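Local coordinates for packaging protein UL32 (Human herpesvirus 8 type M, PDB 6XF9), which forms a pentameric ring required for herpesviral packaging, probably helping to bring new capsids to nuclear replication compartments where genomic DNA is cleaved and packaged, at residues D[5-10]-D[222-227]; D[86-91]-D[298-303]. One frame throughout, in Å; residues are numbered along the deposited sequence.

From the N terminus the chain first enters 5-10, which leads into helix 7-12, and then 86-91, which leads into helix 89-106. It returns to 5-10 with 222-227, closing contact 1 after 211 intervening residues, and to 86-91 with 298-303, closing contact 2 after 206. The two closures therefore cross rather than nest. Contact 1 joins the N-terminal helix to helix 225-235; contact 2 joins helix 89-106 to the zinc-bearing helix 297-304. Their centres lie about 13 Å apart and they meet directly: W5 NE1 is 3.0 Å from A303 O, a probable hydrogen bond, and L224 packs on T90.

Contact 1: residues D[5-10]-D[222-227]; sequences WQLGTI and PSLLPA
Two helix starts meet here, that of helix 7-12 and the turn leading into helix 225-235, joined by apolar side chains. L224 is the central piece. Its CG stands anti to the carbonyl carbon (chi1 -54°), and the fork of its side chain reaches in between W5, L7 and I10. Branch CD2 lies 3.7 Å from L7 CB and 4.0 Å from I10 CD1. Branch CD1 meets the pyrrole side of W5 obliquely, 4.0 Å from W5 CD1, the two side chains crossing at about a right angle. L7 slides past L224 in the opposite direction. With its CG anti to the backbone N (chi1 -177°), L7 CD2 comes to 3.8 Å from P222 CB and 3.4 Å from S223 O, while its CD1 faces A227 CB at 4.5 Å. S223 turns its side chain back to its own helix, where S223 OG accepts from L225 N at 3.0 Å and caps the first turn; Q6 holds the N-cap position of the other helix. Around the contact, helix 89-106 receives W5 on A94 and I10 on A97, F386 packs edge-to-face with W5, and the side chain of L225 touches L350, L351 and L354 of helix 349-357.

Contact 2: residues D[86-91]-D[298-303]; sequences PHCWTS and LCECLA. With ZN (zinc ion), chain P.
The carboxylate of E300 grips the first turn of helix 89-106 with both oxygens. E300 OE2 accepts from W89 N at 3.3 Å and E300 OE1 from T90 N at 3.1 Å, each through its syn lone pair; the W89 bond is nearly straight (167°). T90 OG1 adds a third bond, 3.2 Å to the anti lone pair of E300 OE1, so that oxygen has two donors. A bend at chi2 (-58°) folds E300 back to this buried helix N terminus, whose dipole would probably favour the charged form. C88 is the N-cap residue, yet the first amide N-H groups of this helix are accepted by a carboxylate that comes from helix 297-304. Beside it, A303 CB fits tightly against the proline ring, 3.4 Å from P86 CG, and C88 SG lies 3.6 Å from the same methyl. S91 OG, also against that methyl, donates to P86 O at 2.7 Å from above the carbonyl plane, tying the loop to the helix. One turn back from A303, C299 SG binds the zinc ion at 2.3 Å, in a site of three cysteines and one histidine completed by C296, H366 and C373. Farther out, W89 packs edge-to-face with W232 of helix 225-235, and L302 rests on H366.

Contact 1: residues D[5-10]-D[222-227]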
loop_
_atom_site.group_PDB
_atom_site.type_symbol
_atom_site.label_atom_id
_atom_site.label_comp_id
_atom_site.label_asym_id
_atom_site.label_seq_id
_atom_site.Cartn_x
_atom_site.Cartn_y
_atom_site.Cartn_z
ATOM N N TRP D 5 25.324 34.579 32.825
ATOM C CA TRP D 5 25.169 33.448 33.745
ATOM C C TRP D 5 25.636 33.783 35.151
ATOM O O TRP D 5 26.320 32.996 35.806
ATOM C CB TRP D 5 25.903 32.206 33.235
ATOM C CG TRP D 5 24.959 31.155 32.789
ATOM C CD1 TRP D 5 24.673 29.989 33.435
ATOM C CD2 TRP D 5 24.159 31.170 31.600
ATOM N NE1 TRP D 5 23.735 29.281 32.729
ATOM C CE2 TRP D 5 23.403 29.978 31.596
ATOM C CE3 TRP D 5 24.010 32.076 30.536
ATOM C CZ2 TRP D 5 22.503 29.658 30.567
ATOM C CZ3 TRP D 5 23.112 31.765 29.514
ATOM C CH2 TRP D 5 22.372 30.559 29.538
ATOM N N GLN D 6 25.234 34.941 35.642
ATOM C CA GLN D 6 25.652 35.359 36.972
ATOM C C GLN D 6 24.455 35.452 37.885
ATOM O O GLN D 6 23.539 36.242 37.633
ATOM C CB GLN D 6 26.399 36.685 36.943
ATOM C CG GLN D 6 27.668 36.554 36.173
ATOM C CD GLN D 6 28.746 37.470 36.662
ATOM O OE1 GLN D 6 29.472 37.123 37.612
ATOM N NE2 GLN D 6 28.894 38.629 36.013
ATOM N N LEU D 7 24.477 34.656 38.952
ATOM C CA LEU D 7 23.396 34.711 39.925
ATOM C C LEU D 7 23.070 36.151 40.318
ATOM O O LEU D 7 21.895 36.553 40.322
ATOM C CB LEU D 7 23.796 33.878 41.134
ATOM C CG LEU D 7 22.821 33.703 42.280
ATOM C CD1 LEU D 7 21.407 33.512 41.774
ATOM C CD2 LEU D 7 23.290 32.486 43.090
ATOM N N GLY D 8 24.106 36.971 40.534
ATOM C CA GLY D 8 23.880 38.368 40.865
ATOM C C GLY D 8 23.037 39.099 39.836
ATOM O O GLY D 8 22.198 39.931 40.191
ATOM N N THR D 9 23.246 38.802 38.545
ATOM C CA THR D 9 22.463 39.467 37.505
ATOM C C THR D 9 20.989 39.108 37.648
ATOM O O THR D 9 20.098 39.943 37.420
ATOM C CB THR D 9 22.956 39.064 36.119
ATOM O OG1 THR D 9 24.383 38.870 36.118
ATOM C CG2 THR D 9 22.599 40.158 35.130
ATOM N N ILE D 10 20.719 37.856 38.029
ATOM C CA ILE D 10 19.347 37.412 38.262
ATOM C C ILE D 10 18.753 38.156 39.443
ATOM O O ILE D 10 17.605 38.625 39.395
ATOM C CB ILE D 10 19.298 35.887 38.475
ATOM C CG1 ILE D 10 19.538 35.153 37.148
ATOM C CG2 ILE D 10 17.958 35.499 39.078
ATOM C CD1 ILE D 10 20.034 33.751 37.320
ATOM N N PRO D 222 28.687 31.584 40.889
ATOM C CA PRO D 222 27.733 30.954 41.818
ATOM C C PRO D 222 26.768 29.979 41.142
ATOM O O PRO D 222 26.287 30.203 40.027
ATOM C CB PRO D 222 26.964 32.150 42.397
ATOM C CG PRO D 222 27.843 33.341 42.162
ATOM C CD PRO D 222 28.596 33.057 40.912
ATOM N N SER D 223 26.462 28.902 41.858
ATOM C CA SER D 223 25.493 27.925 41.386
ATOM C C SER D 223 24.112 28.540 41.333
ATOM O O SER D 223 23.693 29.236 42.262
ATOM C CB SER D 223 25.476 26.710 42.308
ATOM O OG SER D 223 24.210 26.077 42.279
ATOM N N LEU D 224 23.392 28.272 40.247
ATOM C CA LEU D 224 22.025 28.757 40.115
ATOM C C LEU D 224 21.005 27.808 40.719
ATOM O O LEU D 224 19.803 28.103 40.669
ATOM C CB LEU D 224 21.681 29.018 38.645
ATOM C CG LEU D 224 22.651 29.943 37.902
ATOM C CD1 LEU D 224 22.177 30.252 36.503
ATOM C CD2 LEU D 224 22.829 31.225 38.683
ATOM N N LEU D 225 21.444 26.674 41.267
ATOM C CA LEU D 225 20.501 25.731 41.867
ATOM C C LEU D 225 19.540 26.343 42.878
ATOM O O LEU D 225 18.334 26.037 42.801
ATOM C CB LEU D 225 21.265 24.586 42.534
ATOM C CG LEU D 225 21.479 23.417 41.605
ATOM C CD1 LEU D 225 22.148 22.280 42.355
ATOM C CD2 LEU D 225 20.117 23.029 41.099
ATOM N N PRO D 226 19.965 27.212 43.813
ATOM C CA PRO D 226 18.981 27.773 44.752
ATOM C C PRO D 226 17.859 28.514 44.045
ATOM O O PRO D 226 16.688 28.366 44.428
ATOM C CB PRO D 226 19.836 28.693 45.633
ATOM C CG PRO D 226 21.205 28.104 45.552
ATOM C CD PRO D 226 21.331 27.669 44.143
ATOM N N ALA D 227 18.187 29.314 43.023
ATOM C CA ALA D 227 17.152 30.043 42.293
ATOM C C ALA D 227 16.157 29.081 41.667
ATOM O O ALA D 227 14.943 29.320 41.691
ATOM C CB ALA D 227 17.787 30.918 41.218
#

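Contact 2: residues D[86-91]-D[298-303]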
loop_
_atom_site.group_PDB
_atom_site.type_symbol
_atom_site.label_atom_id
_atom_site.label_comp_id
_atom_site.label_asym_id
_atom_site.label_seq_id
_atom_site.Cartn_x
_atom_site.Cartn_y
_atom_site.Cartn_z
ATOM N N PRO D 86 22.379 24.415 27.525
ATOM C CA PRO D 86 21.271 23.512 27.213
ATOM C C PRO D 86 19.969 24.268 27.095
ATOM O O PRO D 86 19.859 25.445 27.419
ATOM C CB PRO D 86 21.232 22.553 28.401
ATOM C CG PRO D 86 21.896 23.314 29.518
ATOM C CD PRO D 86 22.943 24.162 28.867
ATOM N N HIS D 87 19.013 23.598 26.497
ATOM C CA HIS D 87 17.594 24.065 26.428
ATOM C C HIS D 87 16.705 23.681 27.750
ATOM O O HIS D 87 16.297 22.549 28.125
ATOM C CB HIS D 87 16.863 23.217 25.442
ATOM C CG HIS D 87 16.854 23.699 24.042
ATOM N ND1 HIS D 87 17.751 23.243 23.102
ATOM C CD2 HIS D 87 15.979 24.484 23.383
ATOM C CE1 HIS D 87 17.471 23.783 21.935
ATOM N NE2 HIS D 87 16.405 24.545 22.081
ATOM N N CYS D 88 16.479 24.684 28.540
ATOM C CA CYS D 88 15.769 24.363 29.774
ATOM C C CYS D 88 15.203 25.636 30.381
ATOM O O CYS D 88 15.271 26.714 29.779
ATOM C CB CYS D 88 16.683 23.616 30.737
ATOM S SG CYS D 88 18.253 24.410 30.989
ATOM N N TRP D 89 14.612 25.510 31.575
ATOM C CA TRP D 89 14.096 26.698 32.242
ATOM C C TRP D 89 15.234 27.633 32.647
ATOM O O TRP D 89 15.210 28.820 32.305
ATOM C CB TRP D 89 13.254 26.315 33.468
ATOM C CG TRP D 89 12.841 27.523 34.233
ATOM C CD1 TRP D 89 11.786 28.333 33.979
ATOM C CD2 TRP D 89 13.541 28.107 35.338
ATOM N NE1 TRP D 89 11.761 29.374 34.881
ATOM C CE2 TRP D 89 12.830 29.247 35.730
ATOM C CE3 TRP D 89 14.690 27.758 36.048
ATOM C CZ2 TRP D 89 13.236 30.044 36.784
ATOM C CZ3 TRP D 89 15.087 28.551 37.102
ATOM C CH2 TRP D 89 14.371 29.682 37.452
ATOM N N THR D 90 16.263 27.087 33.283
ATOM C CA THR D 90 17.350 27.910 33.799
ATOM C C THR D 90 18.036 28.725 32.716
ATOM O O THR D 90 18.392 29.883 32.942
ATOM C CB THR D 90 18.407 27.052 34.522
ATOM O OG1 THR D 90 17.796 26.357 35.616
ATOM C CG2 THR D 90 19.534 27.928 35.050
ATOM N N SER D 91 18.229 28.138 31.544
ATOM C CA SER D 91 18.879 28.872 30.460
ATOM C C SER D 91 17.992 29.993 29.953
ATOM O O SER D 91 18.508 31.017 29.491
ATOM C CB SER D 91 19.263 27.952 29.307
ATOM O OG SER D 91 19.962 26.811 29.779
ATOM N N LEU D 298 17.625 17.091 35.853
ATOM C CA LEU D 298 19.042 16.976 35.556
ATOM C C LEU D 298 19.453 17.864 34.393
ATOM O O LEU D 298 20.629 18.229 34.281
ATOM C CB LEU D 298 19.402 15.518 35.281
ATOM C CG LEU D 298 18.947 14.556 36.379
ATOM C CD1 LEU D 298 19.221 13.125 36.003
ATOM C CD2 LEU D 298 19.692 14.902 37.637
ATOM N N CYS D 299 18.533 18.180 33.485
ATOM C CA CYS D 299 18.853 19.161 32.455
ATOM C C CYS D 299 18.931 20.563 33.034
ATOM O O CYS D 299 19.705 21.387 32.541
ATOM C CB CYS D 299 17.826 19.120 31.318
ATOM S SG CYS D 299 18.011 17.725 30.152
ATOM N N GLU D 300 18.103 20.876 34.035
ATOM C CA GLU D 300 18.272 22.143 34.739
ATOM C C GLU D 300 19.663 22.207 35.353
ATOM O O GLU D 300 20.371 23.206 35.206
ATOM C CB GLU D 300 17.207 22.293 35.827
ATOM C CG GLU D 300 15.783 22.121 35.332
ATOM C CD GLU D 300 15.402 23.091 34.248
ATOM O OE1 GLU D 300 15.832 24.248 34.334
ATOM O OE2 GLU D 300 14.709 22.688 33.282
ATOM N N CYS D 301 20.103 21.111 35.973
ATOM C CA CYS D 301 21.418 21.093 36.595
ATOM C C CYS D 301 22.516 21.330 35.583
ATOM O O CYS D 301 23.547 21.924 35.912
ATOM C CB CYS D 301 21.643 19.767 37.312
ATOM S SG CYS D 301 20.572 19.621 38.745
ATOM N N LEU D 302 22.354 20.812 34.367
ATOM C CA LEU D 302 23.370 21.032 33.345
ATOM C C LEU D 302 23.612 22.515 33.120
ATOM O O LEU D 302 24.749 22.932 32.891
ATOM C CB LEU D 302 22.976 20.349 32.037
ATOM C CG LEU D 302 23.013 18.817 32.058
ATOM C CD1 LEU D 302 22.723 18.298 30.679
ATOM C CD2 LEU D 302 24.365 18.305 32.506
ATOM N N ALA D 303 22.566 23.325 33.193
ATOM C CA ALA D 303 22.699 24.758 32.977
ATOM C C ALA D 303 22.840 25.560 34.262
ATOM O O ALA D 303 23.269 26.718 34.212
ATOM C CB ALA D 303 21.482 25.292 32.219
HETATM ZN ZN ZN P . 17.385 15.660 31.022
#